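Local coordinates for mandelate racemase / muconate lactonizing enzyme, C-terminal domain protein (Labrenzia alexandrii, PDB 4E5T) that is a putative magnesium-binding enzyme of the mandelate racemase / muconate lactonizing family, its substrate and reaction not being assigned, at residues A[7-12]-A[54-59]; A[73-78]-A[90-95]. One frame throughout, in Å; residues are numbered along the deposited sequence.

Contact 1: residues A[7-12]-A[54-59]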
loop_
_atom_site.group_PDB
_atom_site.type_symbol
_atom_site.label_atom_id
_atom_site.label_comp_id
_atom_site.label_asym_id
_atom_site.label_seq_id
_atom_site.Cartn_x
_atom_site.Cartn_y
_atom_site.Cartn_z
ATOM N N ILE A 7 34.494 -25.553 28.536
ATOM C CA ILE A 7 33.203 -25.094 28.989
ATOM C C ILE A 7 32.789 -25.918 30.214
ATOM O O ILE A 7 33.065 -27.124 30.300
ATOM C CB ILE A 7 32.141 -25.170 27.857
ATOM C CG1 ILE A 7 30.784 -24.651 28.357
ATOM C CG2 ILE A 7 32.022 -26.584 27.304
ATOM C CD1 ILE A 7 29.697 -24.612 27.298
ATOM N N GLU A 8 32.191 -25.247 31.191
ATOM C CA GLU A 8 31.425 -25.936 32.211
ATOM C C GLU A 8 30.013 -25.346 32.148
ATOM O O GLU A 8 29.847 -24.165 31.845
ATOM C CB GLU A 8 32.050 -25.802 33.612
ATOM C CG GLU A 8 31.274 -26.579 34.685
ATOM C CD GLU A 8 31.917 -26.589 36.073
ATOM O OE1 GLU A 8 32.640 -25.619 36.422
ATOM O OE2 GLU A 8 31.688 -27.580 36.819
ATOM N N THR A 9 29.000 -26.177 32.381
ATOM C CA THR A 9 27.627 -25.692 32.478
ATOM C C THR A 9 27.128 -25.910 33.888
ATOM O O THR A 9 27.601 -26.790 34.606
ATOM C CB THR A 9 26.649 -26.380 31.478
ATOM O OG1 THR A 9 26.739 -27.809 31.594
ATOM C CG2 THR A 9 26.941 -25.963 30.048
ATOM N N PHE A 10 26.171 -25.080 34.274
ATOM C CA PHE A 10 25.573 -25.139 35.593
ATOM C C PHE A 10 24.069 -25.019 35.419
ATOM O O PHE A 10 23.575 -24.102 34.764
ATOM C CB PHE A 10 26.058 -23.976 36.456
ATOM C CG PHE A 10 27.557 -23.830 36.513
ATOM C CD1 PHE A 10 28.269 -23.334 35.422
ATOM C CD2 PHE A 10 28.249 -24.154 37.668
ATOM C CE1 PHE A 10 29.633 -23.196 35.472
ATOM C CE2 PHE A 10 29.619 -24.007 37.727
ATOM C CZ PHE A 10 30.311 -23.531 36.633
ATOM N N VAL A 11 23.344 -25.968 35.982
ATOM C CA VAL A 11 21.917 -25.868 36.068
ATOM C C VAL A 11 21.632 -25.632 37.533
ATOM O O VAL A 11 21.942 -26.473 38.367
ATOM C CB VAL A 11 21.268 -27.154 35.580
ATOM C CG1 VAL A 11 19.735 -27.034 35.604
ATOM C CG2 VAL A 11 21.797 -27.502 34.172
ATOM N N VAL A 12 21.083 -24.465 37.847
ATOM C CA VAL A 12 20.911 -24.039 39.231
ATOM C C VAL A 12 19.444 -23.823 39.568
ATOM O O VAL A 12 18.805 -22.944 38.997
ATOM C CB VAL A 12 21.643 -22.695 39.499
ATOM C CG1 VAL A 12 21.365 -22.222 40.908
ATOM C CG2 VAL A 12 23.145 -22.822 39.254
ATOM N N MET A 54 23.155 -29.287 25.170
ATOM C CA MET A 54 23.167 -28.571 23.896
ATOM C C MET A 54 24.286 -27.523 23.880
ATOM O O MET A 54 25.076 -27.436 22.920
ATOM C CB MET A 54 21.796 -27.916 23.612
ATOM C CG MET A 54 20.651 -28.891 23.276
ATOM S SD MET A 54 19.027 -28.097 23.318
ATOM C CE MET A 54 18.009 -29.357 24.069
ATOM N N ALA A 55 24.349 -26.729 24.947
ATOM C CA ALA A 55 25.404 -25.736 25.084
ATOM C C ALA A 55 26.753 -26.415 24.884
ATOM O O ALA A 55 27.595 -25.933 24.124
ATOM C CB ALA A 55 25.332 -25.060 26.435
ATOM N N GLU A 56 26.927 -27.563 25.532
ATOM C CA GLU A 56 28.140 -28.341 25.391
ATOM C C GLU A 56 28.421 -28.804 23.972
ATOM O O GLU A 56 29.545 -28.661 23.484
ATOM C CB GLU A 56 28.073 -29.538 26.299
ATOM C CG GLU A 56 28.420 -29.220 27.723
ATOM C CD GLU A 56 28.302 -30.439 28.606
ATOM O OE1 GLU A 56 28.589 -31.563 28.113
ATOM O OE2 GLU A 56 27.897 -30.268 29.779
ATOM N N ASP A 57 27.405 -29.380 23.324
ATOM C CA ASP A 57 27.501 -29.828 21.929
ATOM C C ASP A 57 27.865 -28.668 21.004
ATOM O O ASP A 57 28.793 -28.795 20.188
ATOM C CB ASP A 57 26.204 -30.514 21.460
ATOM C CG ASP A 57 26.242 -30.921 19.978
ATOM O OD1 ASP A 57 25.847 -30.102 19.114
ATOM O OD2 ASP A 57 26.652 -32.060 19.671
ATOM N N VAL A 58 27.159 -27.541 21.130
ATOM C CA VAL A 58 27.508 -26.376 20.321
ATOM C C VAL A 58 28.960 -25.901 20.548
ATOM O O VAL A 58 29.695 -25.713 19.584
ATOM C CB VAL A 58 26.540 -25.194 20.529
ATOM C CG1 VAL A 58 26.977 -24.006 19.693
ATOM C CG2 VAL A 58 25.118 -25.600 20.179
ATOM N N PHE A 59 29.365 -25.713 21.809
ATOM C CA PHE A 59 30.726 -25.265 22.136
ATOM C C PHE A 59 31.818 -26.164 21.537
ATOM O O PHE A 59 32.852 -25.674 21.078
ATOM C CB PHE A 59 30.952 -25.131 23.651
ATOM C CG PHE A 59 32.357 -24.719 24.015
ATOM C CD1 PHE A 59 32.712 -23.370 24.064
ATOM C CD2 PHE A 59 33.337 -25.675 24.299
ATOM C CE1 PHE A 59 34.017 -22.975 24.392
ATOM C CE2 PHE A 59 34.642 -25.294 24.631
ATOM C CZ PHE A 59 34.979 -23.943 24.670
#
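Ile7 and Thr9 carry the strand side of this contact. Ala55, Glu56 and Phe59 receive them on the helix, which runs nearly antiparallel to the strand (165°). Ile7 holds CG1 anti to its backbone N (chi1 -179°) and is extended beyond it, so CD1 reaches the backbone of the helix, 4.0 Å from Ala55 O. The CG2 branch sits between the backbone N and the carbonyl carbon and meets the ring at Phe59 CD2, 3.4 Å from Ile7 CG2. Phe59 CG is anti to its own backbone N. Ile7 CB lies over one face of that ring, 3.9 Å from the Phe59 centroid and shifted toward the rim, a CH-pi contact. The two side chains slide past each other in opposite directions. Thr9 OG1 sits between the backbone N and the carbonyl carbon (chi1 52°). Its methyl CG2 lies beside the backbone N, 4.1 Å from Ala55 CB. Glu56 has CG anti to its carbonyl carbon and is extended beyond it. Thr9 OG1 donates a weak hydrogen bond to Glu56 OE2 at 3.3 Å. Leu29 and, on helix 89-110, Leu98 also touch Ile7. This helix against a three-stranded antiparallel sheet is the capping domain arrangement of the enolase superfamily.

Contact 2: residues A[73-78]-A[90-95]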
loop_
_atom_site.group_PDB
_atom_site.type_symbol
_atom_site.label_atom_id
_atom_site.label_comp_id
_atom_site.label_asym_id
_atom_site.label_seq_id
_atom_site.Cartn_x
_atom_site.Cartn_y
_atom_site.Cartn_z
ATOM N N LYS A 73 31.882 -14.460 13.279
ATOM C CA LYS A 73 32.186 -15.811 12.850
ATOM C C LYS A 73 31.517 -16.864 13.762
ATOM O O LYS A 73 30.833 -17.758 13.283
ATOM C CB LYS A 73 33.708 -15.976 12.794
ATOM C CG LYS A 73 34.244 -17.371 12.550
ATOM C CD LYS A 73 35.763 -17.322 12.553
ATOM C CE LYS A 73 36.420 -18.641 12.157
ATOM N NZ LYS A 73 37.912 -18.601 12.330
ATOM N N LEU A 74 31.695 -16.757 15.072
ATOM C CA LEU A 74 31.123 -17.754 15.968
ATOM C C LEU A 74 29.602 -17.827 15.807
ATOM O O LEU A 74 29.028 -18.904 15.627
ATOM C CB LEU A 74 31.535 -17.489 17.424
ATOM C CG LEU A 74 32.995 -17.800 17.811
ATOM C CD1 LEU A 74 33.334 -17.184 19.137
ATOM C CD2 LEU A 74 33.281 -19.299 17.873
ATOM N N TRP A 75 28.961 -16.667 15.826
ATOM C CA TRP A 75 27.513 -16.559 15.633
ATOM C C TRP A 75 27.028 -17.162 14.312
ATOM O O TRP A 75 26.153 -18.015 14.292
ATOM C CB TRP A 75 27.147 -15.096 15.673
ATOM C CG TRP A 75 25.768 -14.772 16.063
ATOM C CD1 TRP A 75 25.351 -14.380 17.285
ATOM C CD2 TRP A 75 24.624 -14.726 15.208
ATOM N NE1 TRP A 75 24.014 -14.109 17.261
ATOM C CE2 TRP A 75 23.541 -14.311 15.992
ATOM C CE3 TRP A 75 24.411 -14.996 13.853
ATOM C CZ2 TRP A 75 22.252 -14.186 15.478
ATOM C CZ3 TRP A 75 23.139 -14.859 13.339
ATOM C CH2 TRP A 75 22.075 -14.459 14.145
ATOM N N HIS A 76 27.602 -16.724 13.204
ATOM C CA HIS A 76 27.222 -17.274 11.915
ATOM C C HIS A 76 27.477 -18.788 11.793
ATOM O O HIS A 76 26.623 -19.528 11.296
ATOM C CB HIS A 76 27.830 -16.453 10.775
ATOM C CG HIS A 76 27.142 -15.137 10.562
ATOM N ND1 HIS A 76 27.459 -14.002 11.275
ATOM C CD2 HIS A 76 26.130 -14.783 9.735
ATOM C CE1 HIS A 76 26.686 -13.004 10.884
ATOM N NE2 HIS A 76 25.870 -13.451 9.950
ATOM N N LYS A 77 28.623 -19.249 12.273
ATOM C CA LYS A 77 28.906 -20.690 12.325
ATOM C C LYS A 77 27.802 -21.453 13.036
ATOM O O LYS A 77 27.445 -22.542 12.632
ATOM C CB LYS A 77 30.243 -20.981 13.026
ATOM C CG LYS A 77 31.455 -20.853 12.120
ATOM C CD LYS A 77 32.729 -21.240 12.830
ATOM C CE LYS A 77 32.684 -22.657 13.370
ATOM N NZ LYS A 77 33.864 -22.923 14.260
ATOM N N THR A 78 27.251 -20.865 14.088
ATOM C CA THR A 78 26.281 -21.549 14.936
ATOM C C THR A 78 24.877 -21.516 14.343
ATOM O O THR A 78 24.167 -22.527 14.282
ATOM C CB THR A 78 26.296 -20.912 16.327
ATOM O OG1 THR A 78 27.592 -21.114 16.879
ATOM C CG2 THR A 78 25.280 -21.548 17.246
ATOM N N THR A 90 15.585 -22.244 20.500
ATOM C CA THR A 90 16.331 -23.314 21.132
ATOM C C THR A 90 17.821 -23.152 20.894
ATOM O O THR A 90 18.610 -23.213 21.831
ATOM C CB THR A 90 15.907 -24.660 20.613
ATOM O OG1 THR A 90 14.520 -24.836 20.889
ATOM C CG2 THR A 90 16.674 -25.761 21.307
ATOM N N VAL A 91 18.207 -22.935 19.643
ATOM C CA VAL A 91 19.600 -22.666 19.330
ATOM C C VAL A 91 20.003 -21.309 19.834
ATOM O O VAL A 91 20.996 -21.182 20.548
ATOM C CB VAL A 91 19.874 -22.672 17.838
ATOM C CG1 VAL A 91 21.294 -22.176 17.559
ATOM C CG2 VAL A 91 19.676 -24.054 17.290
ATOM N N MET A 92 19.246 -20.288 19.460
ATOM C CA MET A 92 19.655 -18.922 19.775
ATOM C C MET A 92 19.861 -18.648 21.284
ATOM O O MET A 92 20.642 -17.773 21.649
ATOM C CB MET A 92 18.697 -17.914 19.140
ATOM C CG MET A 92 19.357 -16.660 18.589
ATOM S SD MET A 92 20.441 -16.966 17.184
ATOM C CE MET A 92 19.408 -18.098 16.243
ATOM N N GLY A 93 19.188 -19.409 22.149
ATOM C CA GLY A 93 19.349 -19.256 23.582
ATOM C C GLY A 93 20.695 -19.802 24.034
ATOM O O GLY A 93 21.437 -19.161 24.777
ATOM N N VAL A 94 21.002 -21.013 23.586
ATOM C CA VAL A 94 22.323 -21.584 23.755
ATOM C C VAL A 94 23.395 -20.644 23.224
ATOM O O VAL A 94 24.399 -20.414 23.875
ATOM C CB VAL A 94 22.439 -22.921 23.001
ATOM C CG1 VAL A 94 23.890 -23.356 22.876
ATOM C CG2 VAL A 94 21.630 -23.973 23.697
ATOM N N LEU A 95 23.179 -20.105 22.030
ATOM C CA LEU A 95 24.121 -19.157 21.438
ATOM C C LEU A 95 24.274 -17.882 22.265
ATOM O O LEU A 95 25.390 -17.406 22.465
ATOM C CB LEU A 95 23.699 -18.806 20.021
ATOM C CG LEU A 95 24.617 -17.835 19.294
ATOM C CD1 LEU A 95 26.055 -18.261 19.468
ATOM C CD2 LEU A 95 24.238 -17.840 17.827
#
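The indole of Trp75 has Leu95 CD2 on one face, 3.7 Å from the centroid of its five-membered ring and 11° off the normal, a CH-pi contact. Met92 SD approaches the six-membered ring obliquely, 3.7 Å from Trp75 CZ2, as a Met-aromatic contact. Trp75 CE3 in turn stands over the centre of one face of the His76 ring, and Tyr181 of the second subunit meets that imidazole edge to face. Trp75 NE1 is bonded to the carbonyl of Gly294. The bend of Met92 at chi2 (66°) brings SD to the indole; a second bend at chi3 turns the terminal CE. These two helices cross at 156°, nearly antiparallel, and belong to the helical part of the capping domain of the enolase superfamily. Leu95 holds CG anti to its backbone N. Its CD2 serves both Trp75 and Thr78, and CD1 also rests on Thr78. Thr78 CG2 lies 3.9 Å from Leu95 CD2 and also touches Val91 CG1. Thr78 OG1 turns back to its own helix, 2.9 Å from Leu74 O, which also accepts from Thr78 N. An alanine in place of Trp75 has no indole N-H for Gly294 O and no ring for Leu95 and Met92, and would probably loosen the packing between the helices.

The two contacts lie in one domain, their centres 13 Å apart. Segment 54-59 of helix 48-63 belongs to contact 1 and also packs on both helices of contact 2. On helix 89-110, Ala55 CA is 3.6 Å from Val94 CG1, and Val58 CG2 is 3.7 Å from the same Val94 CG1. On helix 71-79, Val58 CG1 is 3.9 Å from Thr78 CG2. Met54 SD also packs on Thr90 CG2 at 3.9 Å. Neither contact supplies a ligand to the magnesium, which is bound by Glu240 and Glu266 of the barrel domain. Contact 2 touches that domain where Met92 packs on Cys269, three residues after Glu266. Contact 1 meets Phe46 of the second subunit, and Val91 of contact 2 packs on Thr45 of the second subunit.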